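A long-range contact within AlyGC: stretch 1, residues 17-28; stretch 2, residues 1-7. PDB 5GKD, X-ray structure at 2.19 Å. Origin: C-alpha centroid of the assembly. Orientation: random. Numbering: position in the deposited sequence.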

ATOM      1  N   LYS A  17      42.949   4.870  19.531  1.00 25.23           N
ATOM      2  CA  LYS A  17      43.893   5.392  20.510  1.00 27.27           C
ATOM      3  C   LYS A  17      43.370   5.376  21.940  1.00 27.95           C
ATOM      4  O   LYS A  17      44.163   5.522  22.872  1.00 26.23           O
ATOM      5  CB  LYS A  17      44.240   6.844  20.177  1.00 29.79           C
ATOM      6  CG  LYS A  17      45.228   7.036  19.057  1.00 38.68           C
ATOM      7  CD  LYS A  17      45.198   8.490  18.611  1.00 45.00           C
ATOM      8  CE  LYS A  17      45.387   9.441  19.788  1.00 44.68           C
ATOM      9  NZ  LYS A  17      46.402   8.985  20.779  1.00 55.32           N
ATOM     10  N   ALA A  18      42.062   5.250  22.136  1.00 26.30           N
ATOM     11  CA  ALA A  18      41.479   5.514  23.445  1.00 22.93           C
ATOM     12  C   ALA A  18      41.955   4.488  24.470  1.00 21.74           C
ATOM     13  O   ALA A  18      42.030   3.295  24.190  1.00 26.31           O
ATOM     14  CB  ALA A  18      39.955   5.514  23.351  1.00 18.82           C
ATOM     15  N   LYS A  19      42.289   4.964  25.656  1.00 25.37           N
ATOM     16  CA  LYS A  19      42.718   4.136  26.766  1.00 21.75           C
ATOM     17  C   LYS A  19      41.740   4.267  27.920  1.00 23.74           C
ATOM     18  O   LYS A  19      40.995   5.252  28.002  1.00 26.89           O
ATOM     19  CB  LYS A  19      44.128   4.524  27.237  1.00 23.14           C
ATOM     20  CG  LYS A  19      45.235   3.797  26.494  1.00 31.18           C
ATOM     21  CD  LYS A  19      45.705   4.582  25.316  1.00 32.10           C
ATOM     22  CE  LYS A  19      46.872   3.910  24.575  1.00 30.20           C
ATOM     23  NZ  LYS A  19      46.510   2.678  23.817  1.00 29.03           N
ATOM     24  N   PRO A  20      41.719   3.302  28.835  1.00 23.43           N
ATOM     25  CA  PRO A  20      40.919   3.453  30.050  1.00 21.76           C
ATOM     26  C   PRO A  20      41.114   4.817  30.696  1.00 23.80           C
ATOM     27  O   PRO A  20      42.235   5.275  30.906  1.00 28.20           O
ATOM     28  CB  PRO A  20      41.427   2.313  30.932  1.00 22.74           C
ATOM     29  CG  PRO A  20      41.805   1.251  29.957  1.00 23.26           C
ATOM     30  CD  PRO A  20      42.418   2.004  28.799  1.00 24.59           C
ATOM     31  N   GLY A  21      40.002   5.489  30.979  1.00 26.18           N
ATOM     32  CA  GLY A  21      40.016   6.843  31.487  1.00 22.07           C
ATOM     33  C   GLY A  21      39.837   7.925  30.440  1.00 22.58           C
ATOM     34  O   GLY A  21      39.628   9.083  30.808  1.00 27.94           O
ATOM     35  N   ASP A  22      39.928   7.598  29.158  1.00 23.10           N
ATOM     36  CA  ASP A  22      39.758   8.619  28.136  1.00 22.95           C
ATOM     37  C   ASP A  22      38.286   8.825  27.793  1.00 23.21           C
ATOM     38  O   ASP A  22      37.462   7.915  27.928  1.00 21.62           O
ATOM     39  CB  ASP A  22      40.531   8.255  26.873  1.00 19.60           C
ATOM     40  CG  ASP A  22      42.043   8.279  27.076  1.00 23.13           C
ATOM     41  OD1 ASP A  22      42.551   8.942  28.003  1.00 23.61           O
ATOM     42  OD2 ASP A  22      42.722   7.626  26.283  1.00 23.19           O
ATOM     43  N   ASP A  23      37.970  10.050  27.360  1.00 22.66           N
ATOM     44  CA  ASP A  23      36.662  10.438  26.833  1.00 21.82           C
ATOM     45  C   ASP A  23      36.800  10.768  25.349  1.00 25.55           C
ATOM     46  O   ASP A  23      37.604  11.625  24.973  1.00 24.33           O
ATOM     47  CB  ASP A  23      36.096  11.660  27.566  1.00 22.37           C
ATOM     48  CG  ASP A  23      35.754  11.378  29.011  1.00 28.39           C
ATOM     49  OD1 ASP A  23      36.340  10.438  29.587  1.00 30.44           O
ATOM     50  OD2 ASP A  23      34.898  12.092  29.575  1.00 32.78           O
ATOM     51  N   ILE A  24      36.023  10.093  24.515  1.00 23.46           N
ATOM     52  CA  ILE A  24      35.879  10.463  23.115  1.00 20.90           C
ATOM     53  C   ILE A  24      34.695  11.416  23.032  1.00 19.52           C
ATOM     54  O   ILE A  24      33.593  11.083  23.471  1.00 20.56           O
ATOM     55  CB  ILE A  24      35.667   9.226  22.233  1.00 18.61           C
ATOM     56  CG1 ILE A  24      36.857   8.278  22.379  1.00 21.41           C
ATOM     57  CG2 ILE A  24      35.435   9.646  20.781  1.00 18.41           C
ATOM     58  CD1 ILE A  24      36.710   6.981  21.659  1.00 20.19           C
ATOM     59  N   ILE A  25      34.921  12.608  22.498  1.00 21.50           N
ATOM     60  CA  ILE A  25      33.946  13.692  22.550  1.00 21.39           C
ATOM     61  C   ILE A  25      33.479  14.001  21.130  1.00 22.10           C
ATOM     62  O   ILE A  25      34.259  14.483  20.294  1.00 19.54           O
ATOM     63  CB  ILE A  25      34.528  14.939  23.224  1.00 20.22           C
ATOM     64  CG1 ILE A  25      34.970  14.625  24.653  1.00 23.19           C
ATOM     65  CG2 ILE A  25      33.514  16.057  23.220  1.00 21.71           C
ATOM     66  CD1 ILE A  25      35.561  15.837  25.362  1.00 27.93           C
ATOM     67  N   LEU A  26      32.204  13.738  20.853  1.00 21.47           N
ATOM     68  CA  LEU A  26      31.604  14.145  19.589  1.00 17.80           C
ATOM     69  C   LEU A  26      31.329  15.641  19.632  1.00 19.55           C
ATOM     70  O   LEU A  26      30.570  16.108  20.488  1.00 18.69           O
ATOM     71  CB  LEU A  26      30.309  13.383  19.313  1.00 18.75           C
ATOM     72  CG  LEU A  26      30.328  11.859  19.235  1.00 19.54           C
ATOM     73  CD1 LEU A  26      28.948  11.335  18.793  1.00 17.02           C
ATOM     74  CD2 LEU A  26      31.462  11.359  18.336  1.00 19.21           C
ATOM     75  N   ALA A  27      31.949  16.379  18.713  1.00 18.59           N
ATOM     76  CA  ALA A  27      31.795  17.821  18.635  1.00 19.59           C
ATOM     77  C   ALA A  27      30.343  18.210  18.369  1.00 21.54           C
ATOM     78  O   ALA A  27      29.613  17.523  17.659  1.00 21.51           O
ATOM     79  CB  ALA A  27      32.700  18.386  17.526  1.00 21.21           C
ATOM     80  N   ASN A  28      29.940  19.342  18.938  1.00 21.18           N
ATOM     81  CA  ASN A  28      28.598  19.858  18.735  1.00 21.78           C
ATOM     82  C   ASN A  28      28.297  19.980  17.251  1.00 22.25           C
ATOM     83  O   ASN A  28      29.131  20.433  16.470  1.00 22.72           O
ATOM     84  CB  ASN A  28      28.449  21.220  19.414  1.00 23.94           C
ATOM     85  CG  ASN A  28      28.500  21.121  20.914  1.00 23.27           C
ATOM     86  OD1 ASN A  28      28.228  20.065  21.484  1.00 23.02           O
ATOM     87  ND2 ASN A  28      28.832  22.219  21.566  1.00 24.42           N
TER
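Stretch 2 1-7: ADLLVKT

Stretch 2 runs alongside stretch 1 as a parallel β-strand: residues 2-5 pair with residues 23-26, the two N-to-C directions differing by 25° (signed crossing angle -25°) and the axes approaching to 4.6 Å. The register is one to one, Asp2 beside Asp23, Leu3 beside Ile24, Leu4 beside Ile25 and Val5 beside Leu26, and the two segments together bury 619 Å². Ala1 brings the chain terminus to the end of the turn formed by Lys19 to Asp22. Ala1 N makes a salt bridge and hydrogen bond with Asp22 OD1 at 2.6 Å, while the other carboxylate oxygen, Asp22 OD2, accepts from Lys19 N at 2.8 Å, so one side chain ties the terminus to the turn. The carbonyl of Ala1 starts the backbone ladder, with Asp23 N donating to Ala1 O at 3.0 Å. Asp2 (phi/psi -94/130) places its carboxylate on the same face of the sheet as that of Asp23. The like charges lie close, Asp2 OD1 to Asp23 OD2 being 4.2 Å, and the O of a water donates to both, at 2.6 Å to Asp2 OD1 and, in a weak bond, at 2.8 Å to Asp23 OD2. On this face the CB of Asp2 also meets Ile25 CD1 at 3.8 Å. Leu3 uses both backbone polar groups: Leu3 N donates to Asp23 O at 2.8 Å and Leu3 O accepts from Ile25 N at 2.9 Å, a nearly straight bond at 175°. One residue thus straddles Ile24, as parallel pairing requires. The Leu3 side chain turns to the other face, where Leu3 CD2 lies 4.3 Å from Ala18 CB and 4.4 Å from Ile24 CG1, and Leu3 CD1 lies 4.1 Å from Asp22 CB; no other residue of stretch 2 has more area covered by stretch 1. Leu4 returns to the face of Asp2, and the end of its side chain bends nearer to stretch 1: Leu4 CD2 is 4.0 Å from Ile25 CG2 and 3.7 Å from Ala27 CB. Val5 repeats the pattern of Leu3, its N donating to Ile25 O at 2.9 Å and its O accepting from Ala27 N at 3.1 Å. Val5 CG2 packs beside Leu26 CD2 at 3.8 Å and Ile24 CG2 at 4.2 Å. Beyond the strand, Lys6 (phi/psi -123/1) points its CA-to-CB bond away, yet its CG still lies 3.7 Å from Ala27 CB. Thr7 makes no contact with stretch 1 and instead caps the helix that follows.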

ATOM      1  N   ALA A   1      42.124  11.216  29.258  1.00 29.19           N
ATOM      2  CA  ALA A   1      42.348  12.354  28.362  1.00 26.30           C
ATOM      3  C   ALA A   1      41.158  12.546  27.415  1.00 25.73           C
ATOM      4  O   ALA A   1      40.501  11.576  27.047  1.00 25.72           O
ATOM      5  CB  ALA A   1      43.626  12.153  27.573  1.00 23.25           C
ATOM      6  N   ASP A   2      40.892  13.792  27.020  1.00 27.52           N
ATOM      7  CA  ASP A   2      39.755  14.134  26.170  1.00 23.83           C
ATOM      8  C   ASP A   2      40.179  14.154  24.707  1.00 23.20           C
ATOM      9  O   ASP A   2      41.163  14.802  24.360  1.00 27.41           O
ATOM     10  CB  ASP A   2      39.166  15.492  26.552  1.00 27.65           C
ATOM     11  CG  ASP A   2      38.462  15.472  27.884  1.00 27.63           C
ATOM     12  OD1 ASP A   2      38.261  14.370  28.432  1.00 34.36           O
ATOM     13  OD2 ASP A   2      38.106  16.557  28.380  1.00 29.48           O
ATOM     14  N   LEU A   3      39.412  13.470  23.859  1.00 24.60           N
ATOM     15  CA  LEU A   3      39.691  13.268  22.435  1.00 22.90           C
ATOM     16  C   LEU A   3      38.513  13.828  21.627  1.00 25.35           C
ATOM     17  O   LEU A   3      37.557  13.113  21.311  1.00 20.35           O
ATOM     18  CB  LEU A   3      39.924  11.775  22.135  1.00 21.50           C
ATOM     19  CG  LEU A   3      41.191  11.030  22.623  1.00 32.27           C
ATOM     20  CD1 LEU A   3      41.431  11.166  24.099  1.00 30.86           C
ATOM     21  CD2 LEU A   3      41.117   9.548  22.294  1.00 27.59           C
ATOM     22  N   LEU A   4      38.587  15.114  21.305  1.00 23.07           N
ATOM     23  CA  LEU A   4      37.561  15.775  20.508  1.00 23.12           C
ATOM     24  C   LEU A   4      37.649  15.302  19.061  1.00 21.24           C
ATOM     25  O   LEU A   4      38.732  15.299  18.472  1.00 22.41           O
ATOM     26  CB  LEU A   4      37.762  17.292  20.578  1.00 23.51           C
ATOM     27  CG  LEU A   4      36.603  18.297  20.533  1.00 29.31           C
ATOM     28  CD1 LEU A   4      37.008  19.553  19.761  1.00 22.65           C
ATOM     29  CD2 LEU A   4      35.317  17.708  20.001  1.00 23.13           C
ATOM     30  N   VAL A   5      36.511  14.909  18.482  1.00 21.68           N
ATOM     31  CA  VAL A   5      36.455  14.441  17.099  1.00 16.95           C
ATOM     32  C   VAL A   5      35.301  15.124  16.374  1.00 19.33           C
ATOM     33  O   VAL A   5      34.253  15.404  16.964  1.00 24.73           O
ATOM     34  CB  VAL A   5      36.320  12.910  17.019  1.00 21.57           C
ATOM     35  CG1 VAL A   5      37.543  12.254  17.626  1.00 24.17           C
ATOM     36  CG2 VAL A   5      35.036  12.427  17.702  1.00 19.89           C
ATOM     37  N   LYS A   6      35.497  15.406  15.089  1.00 20.81           N
ATOM     38  CA  LYS A   6      34.517  16.155  14.320  1.00 19.10           C
ATOM     39  C   LYS A   6      34.026  15.421  13.083  1.00 20.80           C
ATOM     40  O   LYS A   6      33.204  15.980  12.350  1.00 22.45           O
ATOM     41  CB  LYS A   6      35.096  17.522  13.909  1.00 21.02           C
ATOM     42  CG  LYS A   6      35.458  18.430  15.084  1.00 20.96           C
ATOM     43  CD  LYS A   6      36.115  19.726  14.653  1.00 24.87           C
ATOM     44  CE  LYS A   6      36.495  20.584  15.864  1.00 23.87           C
ATOM     45  NZ  LYS A   6      37.258  21.800  15.450  1.00 25.71           N
ATOM     46  N   THR A   7      34.494  14.206  12.822  1.00 19.16           N
ATOM     47  CA  THR A   7      34.049  13.399  11.695  1.00 19.24           C
ATOM     48  C   THR A   7      34.004  11.935  12.108  1.00 18.64           C
ATOM     49  O   THR A   7      34.661  11.539  13.071  1.00 17.64           O
ATOM     50  CB  THR A   7      34.970  13.523  10.469  1.00 21.07           C
ATOM     51  OG1 THR A   7      36.278  13.054  10.808  1.00 19.55           O
ATOM     52  CG2 THR A   7      35.048  14.944   9.970  1.00 20.48           C
TER
HETATM   53  O   HOH W   1      39.419  12.456  30.218  1.00 35.33           O
HETATM   54  O   HOH W   2      36.303  14.450  30.215  1.00 36.50           O